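Long-range contacts in MgGH51 (Meripilus giganteus, PDB 6ZPV), which probably hydrolyses terminal alpha-L-arabinofuranosyl groups from arabinose-containing polysaccharides, as a fungal alpha-L-arabinofuranosidase of glycoside hydrolase family 51: residues A[43-54]-A[64-72]; A[126-137]-A[173-184]. All blocks are in the same frame, centred on the assembly; numbering follows the deposited sequence. Where two conformers were deposited one is given.

Contact 1: residues A[43-54]-A[64-72]; sequences FQQVTPNTAAAL and KLAVIQDPS
Val67 pushes its two methyls into a hollow of the 43-54 loop formed by Phe43, Ala53 and Leu54, and so seals the loop against strand 64-69, an edge strand of a jelly-roll-like beta-sandwich. With CG1 anti to the backbone N (chi1 177°), the valine keeps CG2 beside that N, where it meets Phe43 CD1 at 3.6 Å and Leu54 CD2 at 3.8 Å. The Phe43 ring comes in at a slant and reaches on to Leu82 and Phe195. In its plane, at the edge, lies Ala53 O, a carbonyl that also accepts a hydrogen bond from Asn40 ND2. The small Ala53 suits its place because nothing beyond its CB is needed to reach Val67 CB, 3.7 Å away. Leu54 runs past Val67 in the opposite direction, its forked end also resting CD2 on Leu65 CB at 4.0 Å. Cut back to an alanine, Leu54 would lose the branch that lies on Val67 CG2 and Leu65 CB, and a gap beside both is likely to result. At the other end Pro48 lays its ring flank against the backbone of Gln69, with CB 3.6 Å from Gln69 N. Asn49 follows with positive phi (64°), a conformation that asparagine accepts more readily than most residues, and its backbone N gives Val67 O a bond of 2.8 Å. One water bridges Thr50 O and Val67 N; another accepts hydrogen bonds from both Asn49 ND2 and Gln69 N, 2.9 Å from the latter.

Contact 2: residues A[126-137]-A[173-184]; sequences FSGALTVGLQTN and SNSFFVTIDGAA
Phe177 lays one face of its ring over Gly133, the residue paired with it on the neighbouring antiparallel strand of a jelly-roll-like beta-sandwich. Gly133 CA stands 3.7 Å from the ring centroid, 21° off the normal, a CH-pi contact. The phenylalanine turns CG between its own N and carbonyl carbon (chi1 71°), which swings the ring back across the partner strand; a side chain on Gly133 would run into CZ, hence the glycine. Thr131 CG2 meets the ring edge at CE1, 3.8 Å away, and Gln135 OE1 comes obliquely to CD2 while accepting a hydrogen bond from Arg93, which also makes a cation-pi contact with Phe177. Strands 127-136 and 174-181 are joined by paired backbone bonds at Thr131 with Thr179, Gly133 with Phe177 and Gln135 with Ser175, where Ser175 N lies 2.8 Å from Gln135 O. The other face of the sheet carries Leu130, Val132, Leu134, Phe176, Val178 and Ile180. Here Val132 and Val178, a non-hydrogen-bonded pair, run their branches alongside each other, CG1 of the first 4.2 Å from CG2 of the second, and Val132 CB also approaches the Phe176 ring, 4.1 Å from CE1; beta-branched valines suit both the extended backbone and the close apolar fit. Beyond the pairing, Phe126 turns its ring edge to Ala184 O, 3.3 Å from CD1, and its CE1 approaches Ile180 CD1. Asn137 closes the opposite end: its N binds Ser173 O, and its OD1 accepts a hydrogen bond from Ser175 OG at 2.7 Å.

Contacts 1 and 2 follow each other along the chain and belong to the same beta-sandwich, with centres 21 Å apart and nearest atoms about 8 Å apart. Contact 1 fastens a loop to strand 64-69, at the margin of one five-stranded sheet; contact 2 joins two neighbouring strands inside the other. The 43-54 loop leads into strand 57-60, an outermost strand of contact 2's sheet; Ile60 of that strand touches Phe177, and the chain then crosses to strand 64-69. The whole sandwich is inserted between strands 20-21 and 224-227, adjacent members of the eight-stranded parallel sheet expected of the family's catalytic barrel, so both contacts probably belong to an accessory domain, set apart from the barrel.

Contact 1: residues A[43-54]-A[64-72]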
loop_
_atom_site.group_PDB
_atom_site.type_symbol
_atom_site.label_atom_id
_atom_site.label_comp_id
_atom_site.label_asym_id
_atom_site.label_seq_id
_atom_site.Cartn_x
_atom_site.Cartn_y
_atom_site.Cartn_z
ATOM N N PHE A 43 -21.200 5.778 5.519
ATOM C CA PHE A 43 -22.265 4.948 4.939
ATOM C C PHE A 43 -22.139 4.955 3.410
ATOM O O PHE A 43 -23.147 4.873 2.690
ATOM C CB PHE A 43 -23.645 5.409 5.423
ATOM C CG PHE A 43 -23.652 5.542 6.938
ATOM C CD1 PHE A 43 -23.668 4.450 7.765
ATOM C CD2 PHE A 43 -23.479 6.784 7.521
ATOM C CE1 PHE A 43 -23.497 4.587 9.138
ATOM C CE2 PHE A 43 -23.304 6.917 8.875
ATOM C CZ PHE A 43 -23.304 5.839 9.673
ATOM N N GLN A 44 -20.911 4.980 2.897
ATOM C CA GLN A 44 -20.772 5.052 1.449
ATOM C C GLN A 44 -21.052 3.685 0.812
ATOM O O GLN A 44 -20.598 2.630 1.275
ATOM C CB GLN A 44 -19.327 5.417 1.081
ATOM C CG GLN A 44 -19.031 6.892 1.341
ATOM C CD GLN A 44 -17.527 7.154 1.447
ATOM O OE1 GLN A 44 -16.882 6.679 2.407
ATOM N NE2 GLN A 44 -16.928 7.865 0.474
ATOM N N GLN A 45 -21.829 3.745 -0.269
ATOM C CA GLN A 45 -22.050 2.568 -1.145
ATOM C C GLN A 45 -22.689 1.408 -0.411
ATOM O O GLN A 45 -22.418 0.245 -0.766
ATOM C CB GLN A 45 -20.749 2.151 -1.853
ATOM C CG GLN A 45 -20.090 3.271 -2.658
ATOM C CD GLN A 45 -20.894 3.817 -3.800
ATOM O OE1 GLN A 45 -21.879 3.212 -4.251
ATOM N NE2 GLN A 45 -20.492 4.957 -4.295
ATOM N N VAL A 46 -23.541 1.711 0.562
ATOM C CA VAL A 46 -24.353 0.665 1.205
ATOM C C VAL A 46 -25.829 0.930 0.916
ATOM O O VAL A 46 -26.213 2.029 0.516
ATOM C CB VAL A 46 -24.121 0.597 2.735
ATOM C CG1 VAL A 46 -22.655 0.285 3.012
ATOM C CG2 VAL A 46 -24.542 1.882 3.437
ATOM N N THR A 47 -26.655 -0.101 1.118
ATOM C CA THR A 47 -28.101 -0.046 0.828
ATOM C C THR A 47 -28.836 0.361 2.094
ATOM O O THR A 47 -28.758 -0.303 3.151
ATOM C CB THR A 47 -28.577 -1.407 0.330
ATOM O OG1 THR A 47 -27.844 -1.762 -0.822
ATOM C CG2 THR A 47 -30.064 -1.392 0.060
ATOM N N PRO A 48 -29.603 1.477 2.068
ATOM C CA PRO A 48 -30.374 1.885 3.248
ATOM C C PRO A 48 -31.258 0.792 3.807
ATOM O O PRO A 48 -31.752 -0.056 3.073
ATOM C CB PRO A 48 -31.171 3.067 2.708
ATOM C CG PRO A 48 -30.398 3.609 1.562
ATOM C CD PRO A 48 -29.725 2.433 0.947
ATOM N N ASN A 49 -31.451 0.884 5.127
ATOM C CA ASN A 49 -32.432 0.031 5.806
ATOM C C ASN A 49 -32.061 -1.455 5.727
ATOM O O ASN A 49 -32.938 -2.336 5.648
ATOM C CB ASN A 49 -33.864 0.322 5.332
ATOM C CG ASN A 49 -34.251 1.776 5.595
ATOM O OD1 ASN A 49 -34.259 2.225 6.774
ATOM N ND2 ASN A 49 -34.397 2.552 4.527
ATOM N N THR A 50 -30.760 -1.753 5.756
ATOM C CA THR A 50 -30.234 -3.114 5.860
ATOM C C THR A 50 -29.235 -3.186 7.002
ATOM O O THR A 50 -28.640 -2.180 7.423
ATOM C CB THR A 50 -29.498 -3.547 4.588
ATOM O OG1 THR A 50 -28.324 -2.736 4.347
ATOM C CG2 THR A 50 -30.399 -3.492 3.366
ATOM N N ALA A 51 -29.007 -4.392 7.529
ATOM C CA ALA A 51 -28.013 -4.647 8.577
ATOM C C ALA A 51 -26.635 -4.307 8.016
ATOM O O ALA A 51 -25.834 -3.709 8.749
ATOM C CB ALA A 51 -28.132 -6.077 9.037
ATOM N N ALA A 52 -26.340 -4.644 6.769
ATOM C CA ALA A 52 -25.007 -4.397 6.212
ATOM C C ALA A 52 -24.707 -2.906 6.196
ATOM O O ALA A 52 -23.536 -2.506 6.398
ATOM C CB ALA A 52 -24.819 -5.015 4.855
ATOM N N ALA A 53 -25.709 -2.062 6.011
ATOM C CA ALA A 53 -25.478 -0.601 6.018
ATOM C C ALA A 53 -24.993 -0.125 7.381
ATOM O O ALA A 53 -24.312 0.924 7.436
ATOM C CB ALA A 53 -26.703 0.152 5.603
ATOM N N LEU A 54 -25.345 -0.817 8.461
ATOM C CA LEU A 54 -24.957 -0.487 9.823
ATOM C C LEU A 54 -23.634 -1.161 10.223
ATOM O O LEU A 54 -23.240 -1.104 11.392
ATOM C CB LEU A 54 -26.057 -0.864 10.832
ATOM C CG LEU A 54 -27.247 0.069 10.820
ATOM C CD1 LEU A 54 -28.447 -0.597 11.519
ATOM C CD2 LEU A 54 -26.914 1.357 11.521
ATOM N N LYS A 64 -32.234 3.620 18.874
ATOM C CA LYS A 64 -32.712 3.041 17.609
ATOM C C LYS A 64 -31.881 3.639 16.478
ATOM O O LYS A 64 -31.795 4.859 16.360
ATOM C CB LYS A 64 -34.200 3.278 17.426
ATOM C CG LYS A 64 -35.030 2.617 18.492
ATOM N N LEU A 65 -31.288 2.782 15.679
ATOM C CA LEU A 65 -30.404 3.162 14.569
ATOM C C LEU A 65 -30.979 2.616 13.256
ATOM O O LEU A 65 -31.370 1.435 13.209
ATOM C CB LEU A 65 -29.008 2.599 14.736
ATOM C CG LEU A 65 -28.280 2.950 16.027
ATOM C CD1 LEU A 65 -26.913 2.297 16.028
ATOM C CD2 LEU A 65 -28.176 4.437 16.276
ATOM N N ALA A 66 -30.857 3.372 12.199
ATOM C CA ALA A 66 -31.112 2.906 10.823
ATOM C C ALA A 66 -30.347 3.792 9.859
ATOM O O ALA A 66 -30.234 4.980 10.099
ATOM C CB ALA A 66 -32.572 2.994 10.440
ATOM N N VAL A 67 -29.790 3.200 8.819
ATOM C CA VAL A 67 -29.187 3.983 7.738
ATOM C C VAL A 67 -30.273 4.298 6.728
ATOM O O VAL A 67 -30.900 3.393 6.195
ATOM C CB VAL A 67 -27.992 3.252 7.102
ATOM C CG1 VAL A 67 -27.450 4.064 5.947
ATOM C CG2 VAL A 67 -26.951 3.022 8.155
ATOM N N ILE A 68 -30.447 5.574 6.425
ATOM C CA ILE A 68 -31.487 6.066 5.515
ATOM C C ILE A 68 -30.908 6.724 4.281
ATOM O O ILE A 68 -29.818 7.295 4.357
ATOM C CB ILE A 68 -32.481 6.999 6.262
ATOM C CG1 ILE A 68 -31.826 8.277 6.734
ATOM C CG2 ILE A 68 -33.204 6.259 7.366
ATOM C CD1 ILE A 68 -32.804 9.366 7.170
ATOM N N GLN A 69 -31.644 6.650 3.175
ATOM C CA GLN A 69 -31.411 7.548 2.038
ATOM C C GLN A 69 -31.977 8.873 2.501
ATOM O O GLN A 69 -33.208 9.067 2.520
ATOM C CB GLN A 69 -32.093 7.003 0.786
ATOM C CG GLN A 69 -31.824 7.815 -0.498
ATOM C CD GLN A 69 -32.684 7.367 -1.660
ATOM O OE1 GLN A 69 -33.596 6.572 -1.562
ATOM N NE2 GLN A 69 -32.472 8.020 -2.732
ATOM N N ASP A 70 -31.140 9.804 2.885
ATOM C CA ASP A 70 -31.625 11.035 3.525
ATOM C C ASP A 70 -32.394 11.859 2.492
ATOM O O ASP A 70 -31.879 12.143 1.414
ATOM C CB ASP A 70 -30.447 11.791 4.110
ATOM C CG ASP A 70 -30.893 12.815 5.150
ATOM O OD1 ASP A 70 -31.926 13.483 4.948
ATOM O OD2 ASP A 70 -30.156 12.940 6.206
ATOM N N PRO A 71 -33.628 12.341 2.783
ATOM C CA PRO A 71 -34.288 13.243 1.836
ATOM C C PRO A 71 -33.515 14.540 1.603
ATOM O O PRO A 71 -33.713 15.195 0.582
ATOM C CB PRO A 71 -35.657 13.514 2.512
ATOM C CG PRO A 71 -35.796 12.559 3.612
ATOM C CD PRO A 71 -34.449 11.981 3.944
ATOM N N SER A 72 -32.678 14.918 2.583
ATOM C CA SER A 72 -31.833 16.130 2.525
ATOM C C SER A 72 -30.440 15.732 2.991
ATOM O O SER A 72 -30.080 15.991 4.136
ATOM C CB SER A 72 -32.401 17.263 3.331
ATOM O OG SER A 72 -33.651 17.672 2.820
HETATM O O HOH W 1 -34.202 5.259 3.399
HETATM O O HOH W 2 -30.009 0.306 8.281
#

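Contact 2: residues A[126-137]-A[173-184]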
loop_
_atom_site.group_PDB
_atom_site.type_symbol
_atom_site.label_atom_id
_atom_site.label_comp_id
_atom_site.label_asym_id
_atom_site.label_seq_id
_atom_site.Cartn_x
_atom_site.Cartn_y
_atom_site.Cartn_z
ATOM N N PHE A 126 -35.095 20.344 22.133
ATOM C CA PHE A 126 -33.924 19.702 22.781
ATOM C C PHE A 126 -32.904 20.761 23.130
ATOM O O PHE A 126 -32.511 21.602 22.310
ATOM C CB PHE A 126 -33.285 18.658 21.845
ATOM C CG PHE A 126 -32.082 18.016 22.482
ATOM C CD1 PHE A 126 -32.253 17.014 23.430
ATOM C CD2 PHE A 126 -30.803 18.433 22.210
ATOM C CE1 PHE A 126 -31.155 16.469 24.076
ATOM C CE2 PHE A 126 -29.698 17.866 22.827
ATOM C CZ PHE A 126 -29.882 16.887 23.767
ATOM N N SER A 127 -32.282 20.580 24.288
ATOM C CA SER A 127 -31.123 21.400 24.703
ATOM C C SER A 127 -30.231 20.536 25.584
ATOM O O SER A 127 -30.677 20.042 26.631
ATOM C CB SER A 127 -31.550 22.622 25.448
ATOM O OG SER A 127 -30.500 23.426 25.890
ATOM N N GLY A 128 -29.012 20.294 25.152
ATOM C CA GLY A 128 -28.112 19.418 25.942
ATOM C C GLY A 128 -26.799 19.207 25.255
ATOM O O GLY A 128 -26.613 19.652 24.088
ATOM N N ALA A 129 -25.885 18.572 25.949
ATOM C CA ALA A 129 -24.536 18.282 25.405
ATOM C C ALA A 129 -24.578 17.058 24.503
ATOM O O ALA A 129 -25.196 16.045 24.846
ATOM C CB ALA A 129 -23.588 17.996 26.568
ATOM N N LEU A 130 -23.819 17.144 23.409
ATOM C CA LEU A 130 -23.469 16.007 22.539
ATOM C C LEU A 130 -22.056 15.635 22.966
ATOM O O LEU A 130 -21.131 16.511 22.892
ATOM C CB LEU A 130 -23.580 16.476 21.101
ATOM C CG LEU A 130 -23.213 15.557 19.939
ATOM C CD1 LEU A 130 -21.833 14.952 19.974
ATOM C CD2 LEU A 130 -24.254 14.595 19.475
ATOM N N THR A 131 -21.839 14.417 23.429
ATOM C CA THR A 131 -20.545 13.922 23.874
ATOM C C THR A 131 -20.009 12.954 22.819
ATOM O O THR A 131 -20.714 12.085 22.338
ATOM C CB THR A 131 -20.658 13.235 25.229
ATOM O OG1 THR A 131 -21.169 14.202 26.172
ATOM C CG2 THR A 131 -19.318 12.762 25.763
ATOM N N VAL A 132 -18.728 13.089 22.492
ATOM C CA VAL A 132 -18.012 12.103 21.679
ATOM C C VAL A 132 -16.839 11.569 22.510
ATOM O O VAL A 132 -16.352 12.250 23.447
ATOM C CB VAL A 132 -17.529 12.674 20.341
ATOM C CG1 VAL A 132 -18.667 13.299 19.589
ATOM C CG2 VAL A 132 -16.358 13.641 20.454
ATOM N N GLY A 133 -16.359 10.399 22.182
ATOM C CA GLY A 133 -15.241 9.847 22.947
ATOM C C GLY A 133 -14.812 8.502 22.514
ATOM O O GLY A 133 -15.179 7.980 21.449
ATOM N N LEU A 134 -13.896 7.950 23.330
ATOM C CA LEU A 134 -13.388 6.592 23.189
ATOM C C LEU A 134 -13.729 5.809 24.488
ATOM O O LEU A 134 -13.567 6.383 25.562
ATOM C CB LEU A 134 -11.877 6.621 22.946
ATOM C CG LEU A 134 -11.492 7.078 21.553
ATOM C CD1 LEU A 134 -10.044 7.609 21.548
ATOM C CD2 LEU A 134 -11.633 5.927 20.563
ATOM N N GLN A 135 -14.180 4.568 24.331
ATOM C CA GLN A 135 -14.496 3.703 25.469
ATOM C C GLN A 135 -13.873 2.342 25.219
ATOM O O GLN A 135 -13.732 1.906 24.085
ATOM C CB GLN A 135 -16.011 3.649 25.695
ATOM C CG GLN A 135 -16.777 2.996 24.552
ATOM C CD GLN A 135 -18.233 2.824 24.882
ATOM O OE1 GLN A 135 -18.905 3.761 25.251
ATOM N NE2 GLN A 135 -18.732 1.591 24.730
ATOM N N THR A 136 -13.604 1.640 26.333
ATOM C CA THR A 136 -13.410 0.207 26.194
ATOM C C THR A 136 -14.666 -0.472 25.638
ATOM O O THR A 136 -15.789 0.083 25.849
ATOM C CB THR A 136 -12.978 -0.460 27.489
ATOM O OG1 THR A 136 -14.097 -0.413 28.393
ATOM C CG2 THR A 136 -11.760 0.221 28.100
ATOM N N ASN A 137 -14.530 -1.651 25.008
ATOM C CA ASN A 137 -15.732 -2.319 24.482
ATOM C C ASN A 137 -16.620 -2.759 25.670
ATOM O O ASN A 137 -17.783 -2.979 25.405
ATOM C CB ASN A 137 -15.396 -3.428 23.487
ATOM C CG ASN A 137 -15.021 -2.827 22.154
ATOM O OD1 ASN A 137 -15.108 -1.611 21.953
ATOM N ND2 ASN A 137 -14.557 -3.633 21.248
ATOM N N SER A 173 -9.366 -3.387 22.077
ATOM C CA SER A 173 -10.810 -3.684 22.096
ATOM C C SER A 173 -11.563 -2.468 22.651
ATOM O O SER A 173 -12.134 -2.545 23.740
ATOM C CB SER A 173 -11.056 -4.973 22.849
ATOM O OG SER A 173 -10.498 -6.100 22.158
ATOM N N ASN A 174 -11.522 -1.385 21.890
ATOM C CA ASN A 174 -12.109 -0.082 22.223
ATOM C C ASN A 174 -12.940 0.415 21.022
ATOM O O ASN A 174 -12.686 -0.005 19.893
ATOM C CB ASN A 174 -11.012 0.933 22.526
ATOM C CG ASN A 174 -9.968 0.357 23.444
ATOM O OD1 ASN A 174 -10.320 0.013 24.595
ATOM N ND2 ASN A 174 -8.726 0.201 22.977
ATOM N N SER A 175 -13.858 1.330 21.309
ATOM C CA SER A 175 -14.756 1.909 20.303
ATOM C C SER A 175 -14.859 3.428 20.459
ATOM O O SER A 175 -14.705 3.972 21.575
ATOM C CB SER A 175 -16.115 1.307 20.396
ATOM O OG SER A 175 -16.140 -0.053 20.011
ATOM N N PHE A 176 -15.100 4.084 19.335
ATOM C CA PHE A 176 -15.553 5.469 19.328
ATOM C C PHE A 176 -17.023 5.509 19.740
ATOM O O PHE A 176 -17.778 4.583 19.398
ATOM C CB PHE A 176 -15.398 6.011 17.925
ATOM C CG PHE A 176 -15.930 7.402 17.690
ATOM C CD1 PHE A 176 -15.283 8.503 18.259
ATOM C CD2 PHE A 176 -17.032 7.626 16.898
ATOM C CE1 PHE A 176 -15.737 9.793 18.075
ATOM C CE2 PHE A 176 -17.469 8.951 16.663
ATOM C CZ PHE A 176 -16.850 10.010 17.260
ATOM N N PHE A 177 -17.445 6.554 20.438
ATOM C CA PHE A 177 -18.856 6.695 20.814
ATOM C C PHE A 177 -19.321 8.132 20.605
ATOM O O PHE A 177 -18.531 9.107 20.660
ATOM C CB PHE A 177 -19.117 6.276 22.267
ATOM C CG PHE A 177 -18.591 7.171 23.354
ATOM C CD1 PHE A 177 -19.281 8.306 23.741
ATOM C CD2 PHE A 177 -17.410 6.861 24.004
ATOM C CE1 PHE A 177 -18.779 9.093 24.776
ATOM C CE2 PHE A 177 -16.939 7.635 25.044
ATOM C CZ PHE A 177 -17.651 8.783 25.447
ATOM N N VAL A 178 -20.635 8.235 20.429
ATOM C CA VAL A 178 -21.412 9.484 20.438
ATOM C C VAL A 178 -22.593 9.249 21.357
ATOM O O VAL A 178 -23.317 8.253 21.160
ATOM C CB VAL A 178 -21.883 9.868 19.032
ATOM C CG1 VAL A 178 -22.730 11.120 19.059
ATOM C CG2 VAL A 178 -20.712 10.006 18.083
ATOM N N THR A 179 -22.814 10.103 22.344
ATOM C CA THR A 179 -23.987 9.990 23.235
ATOM C C THR A 179 -24.612 11.360 23.466
ATOM O O THR A 179 -23.944 12.403 23.471
ATOM C CB THR A 179 -23.622 9.329 24.566
ATOM O OG1 THR A 179 -22.659 10.076 25.288
ATOM C CG2 THR A 179 -23.161 7.919 24.403
ATOM N N ILE A 180 -25.889 11.287 23.849
ATOM C CA ILE A 180 -26.571 12.410 24.543
ATOM C C ILE A 180 -27.175 11.825 25.834
ATOM O O ILE A 180 -27.274 10.601 26.028
ATOM C CB ILE A 180 -27.639 13.072 23.647
ATOM C CG1 ILE A 180 -28.776 12.128 23.261
ATOM C CG2 ILE A 180 -27.022 13.723 22.446
ATOM C CD1 ILE A 180 -29.905 12.802 22.510
ATOM N N ASP A 181 -27.623 12.711 26.693
ATOM C CA ASP A 181 -28.332 12.349 27.903
ATOM C C ASP A 181 -29.721 11.872 27.500
ATOM O O ASP A 181 -30.510 12.603 26.889
ATOM C CB ASP A 181 -28.369 13.542 28.856
ATOM C CG ASP A 181 -29.011 13.261 30.171
ATOM O OD1 ASP A 181 -30.187 12.841 30.183
ATOM O OD2 ASP A 181 -28.362 13.513 31.231
ATOM N N GLY A 182 -30.050 10.619 27.845
ATOM C CA GLY A 182 -31.324 10.005 27.426
ATOM C C GLY A 182 -32.561 10.620 28.032
ATOM O O GLY A 182 -33.641 10.518 27.449
ATOM N N ALA A 183 -32.425 11.237 29.196
ATOM C CA ALA A 183 -33.569 11.946 29.796
ATOM C C ALA A 183 -33.803 13.244 29.017
ATOM O O ALA A 183 -34.947 13.524 28.586
ATOM C CB ALA A 183 -33.351 12.199 31.283
ATOM N N ALA A 184 -32.747 14.066 28.828
ATOM C CA ALA A 184 -32.869 15.282 28.017
ATOM C C ALA A 184 -33.306 14.948 26.588
ATOM O O ALA A 184 -34.029 15.757 25.977
ATOM C CB ALA A 184 -31.570 16.062 28.013
HETATM O O HOH W 3 -33.772 18.593 25.991
HETATM O O HOH W 4 -27.569 15.575 26.154
HETATM O O HOH W 5 -13.526 -2.352 18.683
#